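PDB 4PXB: ureidoglycolate hydrolase from Arabidopsis thaliana, which hydrolyses (S)-ureidoglycolate to glyoxylate, ammonium and carbon dioxide with a pair of manganese ions, a late step of purine breakdown in plants. Local coordinates for residues 207-212 / 392-397; 101-106 / 404-409; 132-137 / 377-382; 94-99 / 138-143. The protein carries 1 engineered substitution. All coordinates share one frame; numbering follows the deposited sequence.

Interaction 1. Residues 207-212 / 392-397. With MN (manganese (II) ion), chain C; UGC ((2S)-(carbamoylamino)(hydroxy)ethanoic acid), chain E.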
# COMPACT_ATOMS: atom_id res chain seq x y z
N LEU A 207 13.86 -30.98 -3.87
CA LEU A 207 12.55 -31.45 -4.31
C LEU A 207 11.58 -30.26 -4.26
O LEU A 207 11.59 -29.49 -3.30
CB LEU A 207 12.08 -32.59 -3.39
CG LEU A 207 10.62 -33.04 -3.44
CD1 LEU A 207 10.29 -33.70 -4.78
CD2 LEU A 207 10.29 -33.99 -2.27
N HIS A 208 10.77 -30.09 -5.30
CA HIS A 208 9.90 -28.92 -5.36
C HIS A 208 8.69 -29.18 -6.25
O HIS A 208 8.79 -29.92 -7.23
CB HIS A 208 10.70 -27.72 -5.91
CG HIS A 208 10.11 -26.39 -5.54
ND1 HIS A 208 8.95 -25.91 -6.08
CD2 HIS A 208 10.55 -25.45 -4.67
CE1 HIS A 208 8.69 -24.71 -5.57
NE2 HIS A 208 9.64 -24.42 -4.71
N ILE A 209 7.54 -28.59 -5.93
CA ILE A 209 6.42 -28.69 -6.85
C ILE A 209 6.82 -28.00 -8.15
O ILE A 209 7.61 -27.06 -8.14
CB ILE A 209 5.10 -28.07 -6.30
CG1 ILE A 209 5.29 -26.58 -5.95
CG2 ILE A 209 4.63 -28.84 -5.10
CD1 ILE A 209 3.95 -25.84 -5.77
N GLU A 210 6.28 -28.47 -9.28
CA GLU A 210 6.64 -27.93 -10.58
C GLU A 210 6.39 -26.44 -10.73
O GLU A 210 7.21 -25.73 -11.33
CB GLU A 210 5.91 -28.67 -11.71
CG GLU A 210 6.30 -28.13 -13.09
CD GLU A 210 5.42 -28.66 -14.20
OE1 GLU A 210 4.91 -29.80 -14.09
OE2 GLU A 210 5.24 -27.94 -15.21
N GLN A 211 5.26 -25.96 -10.21
CA GLN A 211 4.79 -24.58 -10.44
C GLN A 211 4.52 -24.35 -11.93
O GLN A 211 4.68 -23.24 -12.46
CB GLN A 211 5.76 -23.54 -9.86
CG GLN A 211 6.06 -23.79 -8.39
CD GLN A 211 7.10 -22.85 -7.81
OE1 GLN A 211 8.27 -22.85 -8.21
NE2 GLN A 211 6.68 -22.04 -6.84
N GLY A 212 4.10 -25.42 -12.59
CA GLY A 212 3.68 -25.36 -13.97
C GLY A 212 2.81 -26.57 -14.23
O GLY A 212 2.76 -27.47 -13.41
N ILE A 392 14.24 -32.20 -8.33
CA ILE A 392 13.14 -33.09 -8.65
C ILE A 392 11.83 -32.30 -8.62
O ILE A 392 11.48 -31.69 -7.60
CB ILE A 392 13.05 -34.22 -7.60
CG1 ILE A 392 14.39 -34.96 -7.49
CG2 ILE A 392 11.92 -35.21 -7.95
CD1 ILE A 392 14.54 -35.76 -6.21
N PHE A 393 11.10 -32.30 -9.73
CA PHE A 393 9.77 -31.69 -9.77
C PHE A 393 8.68 -32.74 -9.55
O PHE A 393 8.79 -33.88 -10.04
CB PHE A 393 9.51 -31.02 -11.13
CG PHE A 393 10.00 -29.60 -11.23
CD1 PHE A 393 10.42 -28.90 -10.10
CD2 PHE A 393 10.03 -28.95 -12.45
CE1 PHE A 393 10.87 -27.59 -10.20
CE2 PHE A 393 10.46 -27.63 -12.55
CZ PHE A 393 10.89 -26.95 -11.42
N ILE A 394 7.62 -32.36 -8.85
CA ILE A 394 6.43 -33.19 -8.81
C ILE A 394 5.27 -32.42 -9.41
O ILE A 394 5.29 -31.18 -9.47
CB ILE A 394 6.07 -33.64 -7.38
CG1 ILE A 394 5.84 -32.44 -6.46
CG2 ILE A 394 7.14 -34.60 -6.83
CD1 ILE A 394 5.39 -32.85 -5.06
N PRO A 395 4.24 -33.13 -9.87
CA PRO A 395 3.17 -32.40 -10.53
C PRO A 395 2.37 -31.56 -9.55
O PRO A 395 2.35 -31.85 -8.35
CB PRO A 395 2.28 -33.52 -11.09
CG PRO A 395 3.16 -34.75 -11.12
CD PRO A 395 4.03 -34.59 -9.92
N CYS A 396 1.72 -30.52 -10.05
CA CYS A 396 0.83 -29.74 -9.22
C CYS A 396 -0.39 -29.33 -10.01
O CYS A 396 -0.31 -29.08 -11.21
CB CYS A 396 1.54 -28.54 -8.57
SG CYS A 396 2.19 -27.25 -9.69
N TYR A 397 -1.52 -29.28 -9.31
CA TYR A 397 -2.82 -28.99 -9.89
C TYR A 397 -2.85 -27.71 -10.72
O TYR A 397 -2.59 -26.63 -10.19
CB TYR A 397 -3.83 -28.88 -8.76
CG TYR A 397 -5.25 -28.67 -9.21
CD1 TYR A 397 -5.84 -29.53 -10.12
CD2 TYR A 397 -6.00 -27.61 -8.71
CE1 TYR A 397 -7.15 -29.35 -10.53
CE2 TYR A 397 -7.31 -27.42 -9.12
CZ TYR A 397 -7.88 -28.30 -10.03
OH TYR A 397 -9.18 -28.11 -10.45
MN MN C . 9.92 -22.28 -3.76
O3 UGC E . 9.43 -16.16 -7.73
C3 UGC E . 9.94 -17.29 -7.59
O4 UGC E . 10.61 -17.84 -8.53
C2 UGC E . 9.66 -18.07 -6.36
O2 UGC E . 9.54 -17.39 -5.17
N2 UGC E . 10.52 -19.21 -6.23
C1 UGC E . 9.63 -20.32 -6.44
O1 UGC E . 8.44 -20.04 -6.65
N1 UGC E . 10.08 -21.68 -6.40
O HOH W 1 2.23 -30.21 -13.20
O HOH W 2 12.19 -22.44 -4.22
O HOH W 3 10.16 -19.76 -3.70

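Interaction 2. Residues 101-106 / 404-409. With MN (manganese (II) ion), chain C; MN (manganese (II) ion), chain D; UGC ((2S)-(carbamoylamino)(hydroxy)ethanoic acid), chain E.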
# COMPACT_ATOMS: atom_id res chain seq x y z
N LYS A 101 0.46 -23.69 0.35
CA LYS A 101 1.03 -24.48 1.44
C LYS A 101 2.15 -25.41 0.98
O LYS A 101 2.75 -26.11 1.82
CB LYS A 101 -0.05 -25.39 2.08
CG LYS A 101 -1.34 -24.72 2.47
CD LYS A 101 -2.28 -25.71 3.18
CE LYS A 101 -2.67 -26.89 2.30
NZ LYS A 101 -3.70 -27.77 2.94
N TYR A 102 2.44 -25.46 -0.32
CA TYR A 102 3.33 -26.51 -0.86
C TYR A 102 4.67 -25.99 -1.40
O TYR A 102 5.69 -26.69 -1.37
CB TYR A 102 2.62 -27.29 -1.98
CG TYR A 102 1.38 -28.01 -1.51
CD1 TYR A 102 1.42 -29.36 -1.14
CD2 TYR A 102 0.16 -27.34 -1.41
CE1 TYR A 102 0.27 -30.01 -0.71
CE2 TYR A 102 -0.99 -27.99 -0.98
CZ TYR A 102 -0.92 -29.32 -0.63
OH TYR A 102 -2.06 -29.97 -0.18
N ASP A 103 4.66 -24.76 -1.89
CA ASP A 103 5.88 -24.12 -2.37
C ASP A 103 6.94 -24.12 -1.27
O ASP A 103 6.71 -23.60 -0.17
CB ASP A 103 5.51 -22.68 -2.75
CG ASP A 103 6.65 -21.91 -3.32
OD1 ASP A 103 7.70 -22.50 -3.58
OD2 ASP A 103 6.48 -20.71 -3.52
N GLY A 104 8.09 -24.73 -1.55
CA GLY A 104 9.20 -24.79 -0.60
C GLY A 104 9.01 -25.88 0.44
O GLY A 104 9.88 -26.73 0.64
N VAL A 105 7.86 -25.85 1.11
CA VAL A 105 7.58 -26.76 2.23
C VAL A 105 7.72 -28.24 1.85
O VAL A 105 8.22 -29.05 2.65
CB VAL A 105 6.16 -26.50 2.77
CG1 VAL A 105 5.85 -27.47 3.92
CG2 VAL A 105 6.03 -25.05 3.24
N VAL A 106 7.27 -28.60 0.65
CA VAL A 106 7.38 -29.99 0.22
C VAL A 106 8.85 -30.45 0.25
O VAL A 106 9.14 -31.57 0.69
CB VAL A 106 6.77 -30.19 -1.19
CG1 VAL A 106 7.13 -31.58 -1.74
CG2 VAL A 106 5.24 -30.01 -1.14
N PRO A 404 -3.51 -19.61 -3.01
CA PRO A 404 -3.99 -20.70 -2.15
C PRO A 404 -4.54 -21.93 -2.91
O PRO A 404 -4.74 -22.98 -2.27
CB PRO A 404 -5.11 -20.04 -1.32
CG PRO A 404 -5.51 -18.83 -2.10
CD PRO A 404 -4.24 -18.35 -2.75
N GLU A 405 -4.78 -21.81 -4.21
CA GLU A 405 -5.26 -22.92 -5.03
C GLU A 405 -4.14 -23.91 -5.35
O GLU A 405 -4.37 -24.97 -5.94
CB GLU A 405 -5.88 -22.40 -6.34
CG GLU A 405 -7.24 -21.70 -6.16
CD GLU A 405 -7.13 -20.24 -5.72
OE1 GLU A 405 -6.02 -19.66 -5.75
OE2 GLU A 405 -8.18 -19.66 -5.35
N GLU A 406 -2.92 -23.54 -4.97
CA GLU A 406 -1.76 -24.43 -5.12
C GLU A 406 -2.02 -25.78 -4.45
O GLU A 406 -2.54 -25.82 -3.33
CB GLU A 406 -0.56 -23.77 -4.48
CG GLU A 406 0.75 -24.53 -4.60
CD GLU A 406 1.83 -23.80 -3.86
OE1 GLU A 406 1.98 -24.04 -2.65
OE2 GLU A 406 2.50 -22.94 -4.49
N TYR A 407 -1.67 -26.87 -5.13
CA TYR A 407 -1.98 -28.21 -4.65
C TYR A 407 -1.14 -29.29 -5.31
O TYR A 407 -0.99 -29.32 -6.53
CB TYR A 407 -3.48 -28.54 -4.87
CG TYR A 407 -3.87 -29.91 -4.34
CD1 TYR A 407 -4.20 -30.07 -3.00
CD2 TYR A 407 -3.88 -31.04 -5.16
CE1 TYR A 407 -4.56 -31.31 -2.50
CE2 TYR A 407 -4.24 -32.29 -4.65
CZ TYR A 407 -4.57 -32.42 -3.32
OH TYR A 407 -4.92 -33.65 -2.79
N SER A 408 -0.59 -30.19 -4.49
CA SER A 408 -0.01 -31.42 -4.99
C SER A 408 -0.55 -32.56 -4.11
O SER A 408 -0.66 -32.41 -2.89
CB SER A 408 1.52 -31.34 -4.96
OG SER A 408 2.08 -32.51 -5.51
N SER A 409 -0.93 -33.69 -4.72
CA SER A 409 -1.60 -34.76 -3.97
C SER A 409 -0.62 -35.49 -3.05
O SER A 409 0.59 -35.47 -3.28
CB SER A 409 -2.25 -35.76 -4.93
OG SER A 409 -1.25 -36.56 -5.55
MN MN C . 9.92 -22.28 -3.76
MN MN D . 7.90 -19.19 -4.29
O3 UGC E . 9.43 -16.16 -7.73
C3 UGC E . 9.94 -17.29 -7.59
O4 UGC E . 10.61 -17.84 -8.53
C2 UGC E . 9.66 -18.07 -6.36
O2 UGC E . 9.54 -17.39 -5.17
N2 UGC E . 10.52 -19.21 -6.23
C1 UGC E . 9.63 -20.32 -6.44
O1 UGC E . 8.44 -20.04 -6.65
N1 UGC E . 10.08 -21.68 -6.40
O HOH W 4 -1.92 -24.48 -1.10
O HOH W 2 12.19 -22.44 -4.22
O HOH W 3 10.16 -19.76 -3.70

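Interaction 3. Residues 132-137 / 377-382. Engineered in segment 132-137: Ala137 (natural residue Glu). With UGC ((2S)-(carbamoylamino)(hydroxy)ethanoic acid), chain E.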
# COMPACT_ATOMS: atom_id res chain seq x y z
N ILE A 132 18.92 -29.10 4.50
CA ILE A 132 19.06 -27.67 4.71
C ILE A 132 17.69 -27.02 4.65
O ILE A 132 16.97 -27.15 3.65
CB ILE A 132 19.95 -27.02 3.63
CG1 ILE A 132 21.30 -27.73 3.56
CG2 ILE A 132 20.15 -25.53 3.92
CD1 ILE A 132 22.23 -27.14 2.53
N LEU A 133 17.32 -26.34 5.73
CA LEU A 133 16.22 -25.39 5.68
C LEU A 133 16.84 -24.03 5.44
O LEU A 133 17.44 -23.43 6.35
CB LEU A 133 15.44 -25.40 7.00
CG LEU A 133 14.38 -24.32 7.23
CD1 LEU A 133 13.52 -24.09 5.98
CD2 LEU A 133 13.50 -24.74 8.40
N PHE A 134 16.74 -23.54 4.21
CA PHE A 134 17.27 -22.22 3.89
C PHE A 134 16.49 -21.16 4.65
O PHE A 134 15.28 -21.28 4.79
CB PHE A 134 17.24 -21.97 2.39
CG PHE A 134 18.13 -22.90 1.63
CD1 PHE A 134 19.47 -22.59 1.44
CD2 PHE A 134 17.64 -24.10 1.14
CE1 PHE A 134 20.31 -23.47 0.76
CE2 PHE A 134 18.47 -24.98 0.45
CZ PHE A 134 19.82 -24.65 0.26
N THR A 135 17.19 -20.14 5.13
CA THR A 135 16.57 -19.18 6.04
C THR A 135 15.41 -18.43 5.38
O THR A 135 14.45 -18.05 6.04
CB THR A 135 17.61 -18.18 6.63
OG1 THR A 135 17.07 -17.56 7.81
CG2 THR A 135 18.00 -17.11 5.61
N SER A 136 15.50 -18.27 4.06
CA SER A 136 14.45 -17.59 3.29
C SER A 136 14.78 -17.70 1.81
O SER A 136 15.95 -17.55 1.43
CB SER A 136 14.39 -16.10 3.67
OG SER A 136 13.65 -15.35 2.71
N ALA A 137 13.78 -17.97 0.98
CA ALA A 137 13.98 -17.91 -0.47
C ALA A 137 13.23 -16.73 -1.08
O ALA A 137 13.61 -16.23 -2.15
CB ALA A 137 13.57 -19.21 -1.13
N TYR A 377 12.83 -19.45 -9.87
CA TYR A 377 14.18 -19.60 -9.32
C TYR A 377 14.06 -20.31 -7.98
O TYR A 377 12.96 -20.43 -7.42
CB TYR A 377 14.90 -18.23 -9.19
CG TYR A 377 14.15 -17.20 -8.37
CD1 TYR A 377 13.45 -16.17 -8.99
CD2 TYR A 377 14.15 -17.25 -6.98
CE1 TYR A 377 12.77 -15.21 -8.24
CE2 TYR A 377 13.47 -16.31 -6.22
CZ TYR A 377 12.78 -15.29 -6.86
OH TYR A 377 12.10 -14.36 -6.12
N HIS A 378 15.18 -20.83 -7.48
CA HIS A 378 15.18 -21.66 -6.28
C HIS A 378 16.53 -21.51 -5.63
O HIS A 378 17.48 -21.04 -6.25
CB HIS A 378 15.02 -23.14 -6.64
CG HIS A 378 13.76 -23.45 -7.39
ND1 HIS A 378 12.54 -23.61 -6.77
CD2 HIS A 378 13.54 -23.63 -8.72
CE1 HIS A 378 11.63 -23.88 -7.68
NE2 HIS A 378 12.20 -23.90 -8.87
N ASP A 379 16.64 -21.95 -4.38
CA ASP A 379 17.93 -21.97 -3.71
C ASP A 379 18.95 -22.80 -4.50
O ASP A 379 20.16 -22.53 -4.45
CB ASP A 379 17.76 -22.48 -2.27
CG ASP A 379 16.98 -21.50 -1.40
OD1 ASP A 379 17.48 -20.37 -1.18
OD2 ASP A 379 15.87 -21.85 -0.94
N SER A 380 18.45 -23.79 -5.25
CA SER A 380 19.28 -24.61 -6.12
C SER A 380 20.09 -23.75 -7.08
O SER A 380 21.21 -24.11 -7.45
CB SER A 380 18.41 -25.56 -6.94
OG SER A 380 17.82 -26.54 -6.11
N LEU A 381 19.52 -22.62 -7.49
CA LEU A 381 20.22 -21.72 -8.41
C LEU A 381 21.55 -21.28 -7.81
O LEU A 381 22.58 -21.24 -8.51
CB LEU A 381 19.35 -20.50 -8.73
CG LEU A 381 19.97 -19.42 -9.63
CD1 LEU A 381 20.26 -20.00 -11.00
CD2 LEU A 381 19.00 -18.24 -9.73
N PHE A 382 21.56 -20.98 -6.52
CA PHE A 382 22.79 -20.53 -5.88
C PHE A 382 23.65 -21.64 -5.29
O PHE A 382 24.89 -21.53 -5.29
CB PHE A 382 22.48 -19.41 -4.89
CG PHE A 382 21.78 -18.26 -5.53
CD1 PHE A 382 22.51 -17.31 -6.23
CD2 PHE A 382 20.40 -18.19 -5.53
CE1 PHE A 382 21.87 -16.28 -6.87
CE2 PHE A 382 19.75 -17.15 -6.17
CZ PHE A 382 20.49 -16.19 -6.84
O3 UGC E . 9.43 -16.16 -7.73
C3 UGC E . 9.94 -17.29 -7.59
O4 UGC E . 10.61 -17.84 -8.53
C2 UGC E . 9.66 -18.07 -6.36
O2 UGC E . 9.54 -17.39 -5.17
N2 UGC E . 10.52 -19.21 -6.23
C1 UGC E . 9.63 -20.32 -6.44
O1 UGC E . 8.44 -20.04 -6.65
N1 UGC E . 10.08 -21.68 -6.40
O HOH W 5 17.98 -18.83 0.83

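Interaction 4. Residues 94-99 / 138-143. With MN (manganese (II) ion), chain D; UGC ((2S)-(carbamoylamino)(hydroxy)ethanoic acid), chain E.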
# COMPACT_ATOMS: atom_id res chain seq x y z
N ASP A 94 9.50 -20.11 3.92
CA ASP A 94 8.83 -18.82 3.89
C ASP A 94 7.82 -18.78 2.74
O ASP A 94 7.95 -19.54 1.77
CB ASP A 94 9.80 -17.62 3.90
CG ASP A 94 10.72 -17.57 2.69
OD1 ASP A 94 11.04 -18.62 2.11
OD2 ASP A 94 11.18 -16.45 2.36
N ALA A 95 6.80 -17.94 2.88
CA ALA A 95 5.68 -17.87 1.94
C ALA A 95 5.33 -16.43 1.68
O ALA A 95 5.12 -15.65 2.62
CB ALA A 95 4.46 -18.59 2.51
N ILE A 96 5.21 -16.06 0.41
CA ILE A 96 4.83 -14.69 0.07
C ILE A 96 3.36 -14.49 0.45
O ILE A 96 2.62 -15.47 0.61
CB ILE A 96 5.08 -14.36 -1.43
CG1 ILE A 96 4.08 -15.09 -2.33
CG2 ILE A 96 6.50 -14.69 -1.82
CD1 ILE A 96 4.35 -14.82 -3.82
N PRO A 97 2.93 -13.22 0.62
CA PRO A 97 1.55 -12.95 1.05
C PRO A 97 0.48 -13.65 0.22
O PRO A 97 0.52 -13.59 -1.02
CB PRO A 97 1.42 -11.43 0.87
CG PRO A 97 2.81 -10.93 1.11
CD PRO A 97 3.71 -11.97 0.50
N TYR A 98 -0.45 -14.30 0.92
CA TYR A 98 -1.58 -14.98 0.29
C TYR A 98 -1.17 -16.01 -0.76
O TYR A 98 -1.68 -16.02 -1.87
CB TYR A 98 -2.56 -13.96 -0.30
CG TYR A 98 -3.25 -13.18 0.78
CD1 TYR A 98 -4.44 -13.65 1.34
CD2 TYR A 98 -2.71 -12.00 1.27
CE1 TYR A 98 -5.07 -12.95 2.34
CE2 TYR A 98 -3.34 -11.29 2.28
CZ TYR A 98 -4.52 -11.77 2.81
OH TYR A 98 -5.16 -11.08 3.81
N SER A 99 -0.25 -16.89 -0.38
CA SER A 99 0.20 -17.94 -1.28
C SER A 99 -0.24 -19.31 -0.76
O SER A 99 -1.14 -19.40 0.09
CB SER A 99 1.72 -17.88 -1.42
OG SER A 99 2.34 -17.99 -0.14
N GLU A 138 12.18 -16.26 -0.41
CA GLU A 138 11.32 -15.23 -1.00
C GLU A 138 11.82 -13.82 -0.70
O GLU A 138 12.38 -13.57 0.38
CB GLU A 138 9.89 -15.37 -0.49
CG GLU A 138 9.30 -16.76 -0.68
CD GLU A 138 8.97 -17.08 -2.14
OE1 GLU A 138 9.43 -16.36 -3.07
OE2 GLU A 138 8.25 -18.06 -2.36
N PRO A 139 11.62 -12.89 -1.64
CA PRO A 139 12.17 -11.54 -1.53
C PRO A 139 11.25 -10.59 -0.76
O PRO A 139 11.50 -9.40 -0.74
CB PRO A 139 12.26 -11.08 -2.99
CG PRO A 139 11.07 -11.78 -3.65
CD PRO A 139 10.95 -13.13 -2.94
N THR A 140 10.22 -11.13 -0.13
CA THR A 140 9.15 -10.34 0.49
C THR A 140 9.62 -9.25 1.45
O THR A 140 9.17 -8.10 1.36
CB THR A 140 8.16 -11.25 1.22
OG1 THR A 140 7.74 -12.28 0.32
CG2 THR A 140 6.94 -10.45 1.75
N ARG A 141 10.50 -9.61 2.38
CA ARG A 141 10.83 -8.66 3.44
C ARG A 141 11.86 -7.61 3.05
O ARG A 141 11.63 -6.41 3.25
CB ARG A 141 11.30 -9.36 4.72
CG ARG A 141 11.48 -8.37 5.87
CD ARG A 141 11.55 -9.04 7.24
NE ARG A 141 11.46 -8.04 8.30
CZ ARG A 141 11.28 -8.31 9.59
NH1 ARG A 141 11.17 -9.57 10.00
NH2 ARG A 141 11.20 -7.32 10.47
N PHE A 142 12.98 -8.04 2.49
CA PHE A 142 14.09 -7.12 2.21
C PHE A 142 14.33 -6.91 0.71
O PHE A 142 15.28 -6.23 0.33
CB PHE A 142 15.38 -7.59 2.90
CG PHE A 142 15.24 -7.76 4.39
CD1 PHE A 142 15.18 -6.65 5.22
CD2 PHE A 142 15.16 -9.02 4.96
CE1 PHE A 142 15.04 -6.80 6.59
CE2 PHE A 142 15.03 -9.18 6.33
CZ PHE A 142 14.96 -8.06 7.14
N GLY A 143 13.47 -7.48 -0.13
CA GLY A 143 13.63 -7.37 -1.57
C GLY A 143 14.72 -8.28 -2.12
O GLY A 143 15.06 -8.22 -3.30
MN MN D . 7.90 -19.19 -4.29
O3 UGC E . 9.43 -16.16 -7.73
C3 UGC E . 9.94 -17.29 -7.59
O4 UGC E . 10.61 -17.84 -8.53
C2 UGC E . 9.66 -18.07 -6.36
O2 UGC E . 9.54 -17.39 -5.17
N2 UGC E . 10.52 -19.21 -6.23
C1 UGC E . 9.63 -20.32 -6.44
O1 UGC E . 8.44 -20.04 -6.65
N1 UGC E . 10.08 -21.68 -6.40
O HOH W 6 7.60 -14.16 2.38
O HOH W 7 5.72 -18.05 -1.45
O HOH W 3 10.16 -19.76 -3.70

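Interaction 1. Residues 207-212 / 392-397
Leu207, His208 and Ile209 run parallel to Ile392, Phe393 and Ile394 in strands 201-209 and 389-394, and three backbone bonds, the last from Glu210 N, satisfy the polar atoms between them. His208 N gives its hydrogen to Ile392 O at 2.9 Å; Ile394 N reaches His208 O at 3.2 Å, and Glu210 N closes the ladder on Ile394 O. The imidazole of His208 uses both nitrogens. Its ND1 donates to Ile209 O at 2.7 Å, almost straight (169°) and within 7° of the ring plane, which fixes the ring's rotation and turns NE2 to the manganese ion at 2.4 Å. Beyond the strand, Gln211 grips the carbamoyl group of the bound ureidoglycolate: NE2 donates to UGC O1 at 2.7 Å, while OE1 takes a weak bond from UGC N1. Apolar contact lines both faces of the pair. Glu210 CA sits over one face of the Phe393 ring, 3.9 Å from its centroid, and Leu207 CD1 packs on the other side of the sheet against Ile392 CG2 and Ile394 CG2. The Glu210 carboxylate turns to backbone nitrogens of Leu215 and Ile214. With ND1 committed to a carbonyl, NE2 is left to face the metal.

Interaction 2. Residues 101-106 / 404-409
Tyr102 and Asp103 are held by Glu406 just before helix 105-120, beside the dinuclear metal centre of the M20 peptidase fold, where Asp103 is the bridging carboxylate. Hydrogen bonds come first. Glu406 OE1 accepts from Tyr102 N at 2.8 Å, nearly along its C-O axis, and from Asp103 N at 2.9 Å, from above the carboxylate plane. The extended Glu406 chain, with CG opposite the backbone N (chi1 -177°), carries the carboxylate to this pair of N-H groups, while OE2 turns to Ser401. Water 4 adds a bridge, accepting from Lys101 N and donating to Glu406 O. Aromatic and apolar contacts follow. The Tyr102 ring has Ser408 N over the centre of one face, 3.8 Å above the plane, and its OH comes within 3.5 Å of Tyr407 CD1; the two rings lie obliquely, planes at 68°. An alanine at Tyr102 would keep the backbone bond to Glu406 but is likely to open a gap under Ser408 and leave Tyr407 CD1 without the hydroxyl beside it. Metal coordination is one shell further in: by holding Asp103 N, Glu406 probably steadies a first-shell ligand. Asp103 OD1 binds one manganese ion and Asp103 OD2 the other, each at 2.2 Å.

Interaction 3. Residues 132-137 / 377-382
Phe134 and Asp379 make the close part of this contact. The carboxylate and CB of Asp379 lie over one face of the Phe134 ring, the carboxylate plane within 14° of the ring plane, so the two flat groups are stacked. Asp379 CG stands 3.5 Å from Phe134 CG, and Asp379 CB lies 3.7 Å from the ring centroid, 8° off its normal, a CH-pi contact. Ile132 CG2 fills the opposite face. Asp379 OD2 also touches CB of Ala137, an engineered residue (glutamate in the natural enzyme), at 3.5 Å. Asp379 belongs to the region of helix 379-383 and Phe134 to that of strand 129-133 in the central sheet of the M20 catalytic domain, so the stack joins the sheet to the helix beside the substrate pocket. No direct hydrogen bond crosses between the segments; water 5 bridges them, donating to Ser136 O and to Asp379 OD1, the latter also held by Ser149. Toward the substrate the fit is looser: Ala137 O only nears the edge of the Tyr377 ring, 4.1 Å from CE2. That ring, its CG set between backbone N and carbonyl carbon (chi1 56°), presents a face to UGC O4, which also accepts from Tyr377 N at 3.1 Å.

Interaction 4. Residues 94-99 / 138-143
Glu138 runs past Asp94 and Ile96 before its carboxylate reaches the manganese ion. Its N donates to Asp94 OD2 at 3.0 Å, met on the syn side and 21° out of the carboxylate plane. From there the side chain starts with CB, 3.3 Å from the same Asp94 OD2 and against Ile96 CG2. CG lies beside both Asp94 OD2 and Ile96 CG2. A bend at chi2 (-72°) then swings CD over Ile96 CG2, at 3.5 Å. At the tip the oxygens part: OE2 binds the manganese ion at 2.3 Å and accepts from water 7, which accepts from Ile96 N, while OE1 is held by Asn294 of the second subunit. Further along, Thr140 crosses Ile96 at about a right angle, its OG1 3.5 Å from Ile96 CG2, and its CG2 meets Pro97 CD tip to tip at 3.8 Å. Asp94 OD2 also takes a bond from Ser136, and OD1 takes one from N of the engineered Ala137 and shares a weak one with His92 ND1. With Asp94 replaced by an alanine, Glu138 N, the Ser136 hydroxyl and Ala137 N would probably lose their acceptor and the start of the 138-143 loop be free to shift. These bonds are consistent with a second-shell role for Asp94 toward both metal ligands, Glu138 and His92, while Asn294 of the second subunit and a water hold Glu138 at its far end.

Overall arrangement
All four contacts surround one dinuclear manganese site in the M20 catalytic domain, each reaching the bound ureidoglycolate. Along the chain, 94-99 and 101-106 come first, then 132-137 and 138-143, then 207-212, with 377-382, 392-397 and 404-409 last. Interaction 1 is nested inside the loop closed by interaction 2, as is interaction 3, whereas interactions 2 and 4 cross. Centres of interactions 1 and 2 lie about 9 Å apart, joined by Tyr397 with Tyr407; the centres of 1 and 4 are about 19 Å apart and the nearest atoms of the two contacts about 6 Å. Strands 129-133, 201-209 and 389-394 of the central sheet carry interactions 1 and 3, so distant parts of the sequence converge on the metals.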